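PDB 5DNX: imidazoleglycerol-phosphate dehydratase from Pyrococcus furiosus, which catalyses the dehydration of D-erythro-1-(imidazol-4-yl)glycerol 3-phosphate to 3-(imidazol-4-yl)-2-oxopropyl phosphate, the sixth step of histidine biosynthesis. Local coordinates for residues A87-S92 with V148-K153; N106-E111 with S140-H145. All coordinates share one frame; numbering follows the deposited sequence. Where two conformers were deposited one is given.

Contact 1. Residues A87-S92 with V148-K153. With MN (manganese (II) ion), chain E; 5LD ([(2R)-2-hydroxy-3-(1H-1,2,4-triazol-1-yl)propyl]phosphonic acid), chain F.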
loop_
_atom_site.group_PDB
_atom_site.type_symbol
_atom_site.label_atom_id
_atom_site.label_comp_id
_atom_site.label_asym_id
_atom_site.label_seq_id
_atom_site.Cartn_x
_atom_site.Cartn_y
_atom_site.Cartn_z
ATOM N N ALA A 87 1.756 18.437 -29.554
ATOM C CA ALA A 87 1.305 19.465 -28.622
ATOM C C ALA A 87 -0.105 19.972 -28.905
ATOM O O ALA A 87 -0.510 20.155 -30.044
ATOM C CB ALA A 87 2.284 20.639 -28.591
ATOM N N LEU A 88 -0.821 20.262 -27.839
ATOM C CA LEU A 88 -2.128 20.890 -27.891
ATOM C C LEU A 88 -2.189 21.806 -26.685
ATOM O O LEU A 88 -2.169 21.344 -25.548
ATOM C CB LEU A 88 -3.217 19.837 -27.810
ATOM C CG LEU A 88 -4.646 20.357 -28.037
ATOM C CD1 LEU A 88 -4.786 20.965 -29.422
ATOM C CD2 LEU A 88 -5.647 19.227 -27.839
ATOM N N VAL A 89 -2.209 23.108 -26.933
ATOM C CA VAL A 89 -2.047 24.098 -25.856
ATOM C C VAL A 89 -3.182 25.106 -25.929
ATOM O O VAL A 89 -3.445 25.680 -26.978
ATOM C CB VAL A 89 -0.687 24.820 -25.951
ATOM C CG1 VAL A 89 -0.564 25.910 -24.882
ATOM C CG2 VAL A 89 0.477 23.820 -25.833
ATOM N N LEU A 90 -3.836 25.315 -24.796
ATOM C CA LEU A 90 -4.884 26.317 -24.669
ATOM C C LEU A 90 -4.249 27.584 -24.120
ATOM O O LEU A 90 -3.524 27.549 -23.103
ATOM C CB LEU A 90 -5.992 25.828 -23.741
ATOM C CG LEU A 90 -7.033 26.840 -23.249
ATOM C CD1 LEU A 90 -7.837 27.518 -24.351
ATOM C CD2 LEU A 90 -7.964 26.152 -22.270
ATOM N N VAL A 91 -4.569 28.701 -24.771
ATOM C CA VAL A 91 -4.100 30.019 -24.330
ATOM C C VAL A 91 -5.345 30.864 -24.142
ATOM O O VAL A 91 -6.189 30.976 -25.057
ATOM C CB VAL A 91 -3.158 30.678 -25.360
ATOM C CG1 VAL A 91 -2.762 32.086 -24.901
ATOM C CG2 VAL A 91 -1.937 29.809 -25.578
ATOM N N SER A 92 -5.487 31.426 -22.944
ATOM C CA SER A 92 -6.679 32.217 -22.616
ATOM C C SER A 92 -6.247 33.517 -21.985
ATOM O O SER A 92 -5.500 33.515 -21.004
ATOM C CB SER A 92 -7.608 31.412 -21.674
ATOM O OG SER A 92 -8.830 32.085 -21.424
ATOM N N VAL A 148 6.192 24.904 -26.551
ATOM C CA VAL A 148 6.495 26.303 -26.377
ATOM C C VAL A 148 6.065 27.120 -27.590
ATOM O O VAL A 148 5.465 28.200 -27.439
ATOM C CB VAL A 148 7.961 26.515 -26.022
ATOM C CG1 VAL A 148 8.292 28.010 -25.945
ATOM C CG2 VAL A 148 8.312 25.852 -24.667
ATOM N N GLU A 149 6.315 26.597 -28.784
ATOM C CA GLU A 149 5.906 27.303 -29.992
ATOM C C GLU A 149 4.376 27.367 -30.085
ATOM O O GLU A 149 3.840 28.395 -30.472
ATOM C CB GLU A 149 6.518 26.700 -31.240
ATOM C CG GLU A 149 6.218 27.516 -32.490
ATOM C CD GLU A 149 6.951 27.054 -33.722
ATOM O OE1 GLU A 149 7.911 26.246 -33.643
ATOM O OE2 GLU A 149 6.538 27.518 -34.794
ATOM N N ALA A 150 3.679 26.298 -29.720
ATOM C CA ALA A 150 2.217 26.363 -29.655
ATOM C C ALA A 150 1.732 27.460 -28.699
ATOM O O ALA A 150 0.781 28.179 -29.012
ATOM C CB ALA A 150 1.627 25.029 -29.286
ATOM N N ALA A 151 2.403 27.608 -27.553
ATOM C CA ALA A 151 2.066 28.675 -26.625
ATOM C C ALA A 151 2.258 30.074 -27.266
ATOM O O ALA A 151 1.396 30.934 -27.114
ATOM C CB ALA A 151 2.857 28.540 -25.345
ATOM N N PHE A 152 3.369 30.305 -27.963
ATOM C CA PHE A 152 3.578 31.611 -28.620
ATOM C C PHE A 152 2.614 31.856 -29.792
ATOM O O PHE A 152 2.093 32.965 -29.931
ATOM C CB PHE A 152 5.028 31.796 -29.076
ATOM C CG PHE A 152 5.964 32.240 -27.984
ATOM C CD1 PHE A 152 6.248 33.593 -27.810
ATOM C CD2 PHE A 152 6.562 31.319 -27.127
ATOM C CE1 PHE A 152 7.118 34.021 -26.820
ATOM C CE2 PHE A 152 7.467 31.737 -26.138
ATOM C CZ PHE A 152 7.721 33.087 -25.974
ATOM N N LYS A 153 2.364 30.836 -30.603
ATOM C CA LYS A 153 1.350 30.916 -31.656
ATOM C C LYS A 153 -0.009 31.254 -31.038
ATOM O O LYS A 153 -0.745 32.129 -31.539
ATOM C CB LYS A 153 1.243 29.596 -32.416
ATOM C CG LYS A 153 2.398 29.248 -33.343
ATOM C CD LYS A 153 2.185 27.833 -33.912
ATOM C CE LYS A 153 3.118 27.530 -35.085
ATOM N NZ LYS A 153 3.126 26.082 -35.452
HETATM MN MN MN E . 9.654 25.931 -34.893
HETATM O O10 5LD F . 4.292 25.123 -37.756
HETATM P P9 5LD F . 5.066 25.737 -38.931
HETATM O O11 5LD F . 5.482 24.667 -39.912
HETATM O O12 5LD F . 4.321 26.865 -39.590
HETATM C C8 5LD F . 6.572 26.511 -38.264
HETATM C C7 5LD F . 7.392 25.729 -37.226
HETATM O O13 5LD F . 8.424 26.586 -36.694
HETATM C C6 5LD F . 8.089 24.515 -37.832
HETATM N N2 5LD F . 8.415 23.497 -36.826
HETATM N N1 5LD F . 9.073 23.881 -35.660
HETATM C C5 5LD F . 9.219 22.744 -34.976
HETATM N N4 5LD F . 8.696 21.698 -35.662
HETATM C C3 5LD F . 8.223 22.195 -36.836
#
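Val89 meets Ala150 and Ala151 with its two methyls. Val89 CG2 packs against Ala150 CB at 3.8 Å, and Val89 CG1 lies alongside Ala151, 4.3 Å from its CB. The valine holds CG1 anti to the backbone N (chi1 176°), which spreads the two methyls over successive alanines of one helix turn. Ala87 CB approaches Ala150 CB more loosely, at 4.5 Å. Val91 CG2 rests against the backbone, 3.8 Å from Ala151 O. No hydrogen bond crosses the contact; it is almost entirely van der Waals packing of methyl groups. The axes of the two short segments approach to 7.9 Å and cross at -35°; the small alanine side chains are consistent with this. This is helix-on-sheet packing of an alpha/beta fold: helix 144-162 lies against the mixed sheet that contains strand 87-94. Ile136 of the neighbouring strand 133-140 touches both Val89 and Ala151 and extends the apolar layer. Other side chains of the helix segment serve the active site. Glu149 OE1 binds the manganese ion at 2.2 Å, together with His145, His29, His53 of a neighbouring subunit and O13 and N1 of the bound triazole phosphonate. Lys153, its chain extended beyond CG, reaches the phosphonate and donates from Lys153 NZ to its O10 at 2.8 Å. Lys153 NZ also makes a long salt bridge of 3.8 Å to Glu149 OE2. Arg76 and Arg98 of another subunit bind the same ligand.

Contact 2. Residues N106-E111 with S140-H145. With MN (manganese (II) ion), chain E; 5LD ([(2R)-2-hydroxy-3-(1H-1,2,4-triazol-1-yl)propyl]phosphonic acid), chain F.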
loop_
_atom_site.group_PDB
_atom_site.type_symbol
_atom_site.label_atom_id
_atom_site.label_comp_id
_atom_site.label_asym_id
_atom_site.label_seq_id
_atom_site.Cartn_x
_atom_site.Cartn_y
_atom_site.Cartn_z
ATOM N N ASN A 106 3.970 20.612 -19.355
ATOM C CA ASN A 106 4.604 19.356 -18.944
ATOM C C ASN A 106 5.469 18.878 -20.098
ATOM O O ASN A 106 4.986 18.206 -21.015
ATOM C CB ASN A 106 3.537 18.318 -18.584
ATOM C CG ASN A 106 4.125 17.065 -17.927
ATOM O OD1 ASN A 106 5.325 16.853 -17.912
ATOM N ND2 ASN A 106 3.264 16.240 -17.378
ATOM N N ILE A 107 6.737 19.255 -20.062
ATOM C CA ILE A 107 7.647 18.919 -21.141
ATOM C C ILE A 107 8.306 17.590 -20.838
ATOM O O ILE A 107 9.011 17.474 -19.845
ATOM C CB ILE A 107 8.711 20.006 -21.328
ATOM C CG1 ILE A 107 8.041 21.302 -21.807
ATOM C CG2 ILE A 107 9.782 19.535 -22.319
ATOM C CD1 ILE A 107 8.986 22.486 -21.887
ATOM N N LYS A 108 8.109 16.612 -21.708
ATOM C CA LYS A 108 8.691 15.280 -21.538
ATOM C C LYS A 108 10.023 15.176 -22.276
ATOM O O LYS A 108 10.979 14.678 -21.734
ATOM C CB LYS A 108 7.721 14.209 -22.039
ATOM C CG LYS A 108 8.151 12.773 -21.782
ATOM C CD LYS A 108 7.054 11.809 -22.218
ATOM C CE LYS A 108 7.197 10.436 -21.585
ATOM N NZ LYS A 108 8.411 9.729 -22.070
ATOM N N ASP A 109 10.063 15.647 -23.520
ATOM C CA ASP A 109 11.272 15.629 -24.360
ATOM C C ASP A 109 11.847 17.041 -24.448
ATOM O O ASP A 109 11.386 17.890 -25.236
ATOM C CB ASP A 109 10.931 15.101 -25.755
ATOM C CG ASP A 109 10.393 13.658 -25.725
ATOM O OD1 ASP A 109 10.770 12.885 -24.817
ATOM O OD2 ASP A 109 9.588 13.301 -26.625
ATOM N N ALA A 110 12.856 17.283 -23.624
ATOM C CA ALA A 110 13.505 18.594 -23.539
ATOM C C ALA A 110 14.270 18.902 -24.817
ATOM O O ALA A 110 14.705 17.985 -25.539
ATOM C CB ALA A 110 14.451 18.633 -22.345
ATOM N N GLU A 111 14.483 20.190 -25.060
ATOM C CA GLU A 111 15.261 20.633 -26.195
ATOM C C GLU A 111 16.125 21.830 -25.790
ATOM O O GLU A 111 15.606 22.766 -25.200
ATOM C CB GLU A 111 14.303 21.039 -27.310
ATOM C CG GLU A 111 14.998 21.313 -28.630
ATOM C CD GLU A 111 14.007 21.457 -29.771
ATOM O OE1 GLU A 111 13.207 20.502 -29.986
ATOM O OE2 GLU A 111 13.980 22.549 -30.393
ATOM N N SER A 140 -2.248 18.409 -24.258
ATOM C CA SER A 140 -1.536 17.230 -24.721
ATOM C C SER A 140 -0.144 17.628 -25.122
ATOM O O SER A 140 0.113 18.795 -25.411
ATOM C CB SER A 140 -2.219 16.614 -25.948
ATOM O OG SER A 140 -3.503 16.150 -25.625
ATOM N N GLY A 141 0.752 16.654 -25.145
ATOM C CA GLY A 141 2.064 16.901 -25.746
ATOM C C GLY A 141 3.255 16.476 -24.952
ATOM O O GLY A 141 3.176 16.252 -23.734
ATOM N N GLU A 142 4.363 16.319 -25.671
ATOM C CA GLU A 142 5.640 15.885 -25.086
ATOM C C GLU A 142 6.835 16.745 -25.472
ATOM O O GLU A 142 7.752 16.928 -24.679
ATOM C CB GLU A 142 5.869 14.420 -25.491
ATOM C CG GLU A 142 4.701 13.527 -25.014
ATOM C CD GLU A 142 5.022 12.055 -24.943
ATOM O OE1 GLU A 142 5.903 11.610 -25.690
ATOM O OE2 GLU A 142 4.390 11.340 -24.136
ATOM N N ASN A 143 6.846 17.235 -26.708
ATOM C CA ASN A 143 8.012 17.912 -27.251
ATOM C C ASN A 143 8.131 19.363 -26.831
ATOM O O ASN A 143 7.218 20.142 -27.048
ATOM C CB ASN A 143 7.953 17.847 -28.780
ATOM C CG ASN A 143 9.192 18.410 -29.422
ATOM O OD1 ASN A 143 9.307 19.608 -29.594
ATOM N ND2 ASN A 143 10.147 17.542 -29.744
ATOM N N ALA A 144 9.285 19.742 -26.291
ATOM C CA ALA A 144 9.488 21.088 -25.762
ATOM C C ALA A 144 9.223 22.191 -26.794
ATOM O O ALA A 144 8.555 23.180 -26.500
ATOM C CB ALA A 144 10.905 21.230 -25.225
ATOM N N HIS A 145 9.792 22.033 -27.983
ATOM C CA HIS A 145 9.673 23.045 -29.042
ATOM C C HIS A 145 8.210 23.158 -29.476
ATOM O O HIS A 145 7.689 24.266 -29.615
ATOM C CB HIS A 145 10.579 22.625 -30.183
ATOM C CG HIS A 145 10.729 23.605 -31.304
ATOM N ND1 HIS A 145 11.948 23.797 -31.912
ATOM C CD2 HIS A 145 9.833 24.325 -32.018
ATOM C CE1 HIS A 145 11.808 24.617 -32.940
ATOM N NE2 HIS A 145 10.535 24.958 -33.019
HETATM MN MN MN E . 9.654 25.931 -34.893
HETATM O O10 5LD F . 4.292 25.123 -37.756
HETATM P P9 5LD F . 5.066 25.737 -38.931
HETATM O O11 5LD F . 5.482 24.667 -39.912
HETATM O O12 5LD F . 4.321 26.865 -39.590
HETATM C C8 5LD F . 6.572 26.511 -38.264
HETATM C C7 5LD F . 7.392 25.729 -37.226
HETATM O O13 5LD F . 8.424 26.586 -36.694
HETATM C C6 5LD F . 8.089 24.515 -37.832
HETATM N N2 5LD F . 8.415 23.497 -36.826
HETATM N N1 5LD F . 9.073 23.881 -35.660
HETATM C C5 5LD F . 9.219 22.744 -34.976
HETATM N N4 5LD F . 8.696 21.698 -35.662
HETATM C C3 5LD F . 8.223 22.195 -36.836
HETATM O O HOH W 1 4.416 15.489 -21.474
HETATM O O HOH W 2 9.438 14.754 -29.102
#
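Glu111 and His145 both hold CG anti to the backbone N (chi1 -171° and -173°), and these torsions bring carboxylate and imidazole together. The result is a His-carboxylate hydrogen bond behind a metal ligand. His145 ND1 donates to the syn lone pair of Glu111 OE2 at 2.8 Å, with the acceptor close to the ring plane. The carboxylate plane is turned 55° from the ring. On the far side of the imidazole, His145 NE2 binds manganese at 2.3 Å, while C5 of the bound triazole phosphonate lies over one ring face, offset toward the rim. Glu111 is a second-shell residue; its bond at ND1 and the metal at NE2 together hold the ring's rotation. Its OE1 is held by His52 and Ser117 of a neighbouring subunit. Replacing Glu111 by alanine is likely to leave His145 ND1 without this acceptor, with the ring's rotation held mainly by the metal.

The backbones join at a single beta bridge between Asp109 and Asn143. Glu142 O accepts from Lys108 N and, more nearly straight, from Asp109 N at 2.9 Å. Ala144 N donates to Asp109 O at 3.0 Å, just where helix 144-162 starts. Asn143 is the N-cap of that helix, its OD1 accepting from His146 N. Ala144 CB packs 3.5 Å from Ile107 CG2. The aliphatic part of Lys108 runs beside Glu142. Asp109 forms a salt bridge with Lys120 of the neighbouring subunit. One water also donates to Asp109 OD2 and accepts from Asn143 ND2, 2.9 Å from each.

In the fold
Both contacts use helix 144-162, at different points along it. Contact 1 is buried, where the helix packs on the sheet. Contact 2 is only partly buried; there a loop meets the start of the helix. The centre of contact 2 is about 19 Å from the centre of the chain, that of contact 1 about 11 Å; the two contact centres are about 12 Å apart. The first is held by small apolar side chains, the second mainly by backbone bonds, waters and charged groups. Subunits adjoin both. They touch at a probable hydrogen bond of 3.0 Å from Leu88 N to Ser140 O. Each supplies one ligand to the same manganese ion, Glu149 from contact 1 and His145 from contact 2.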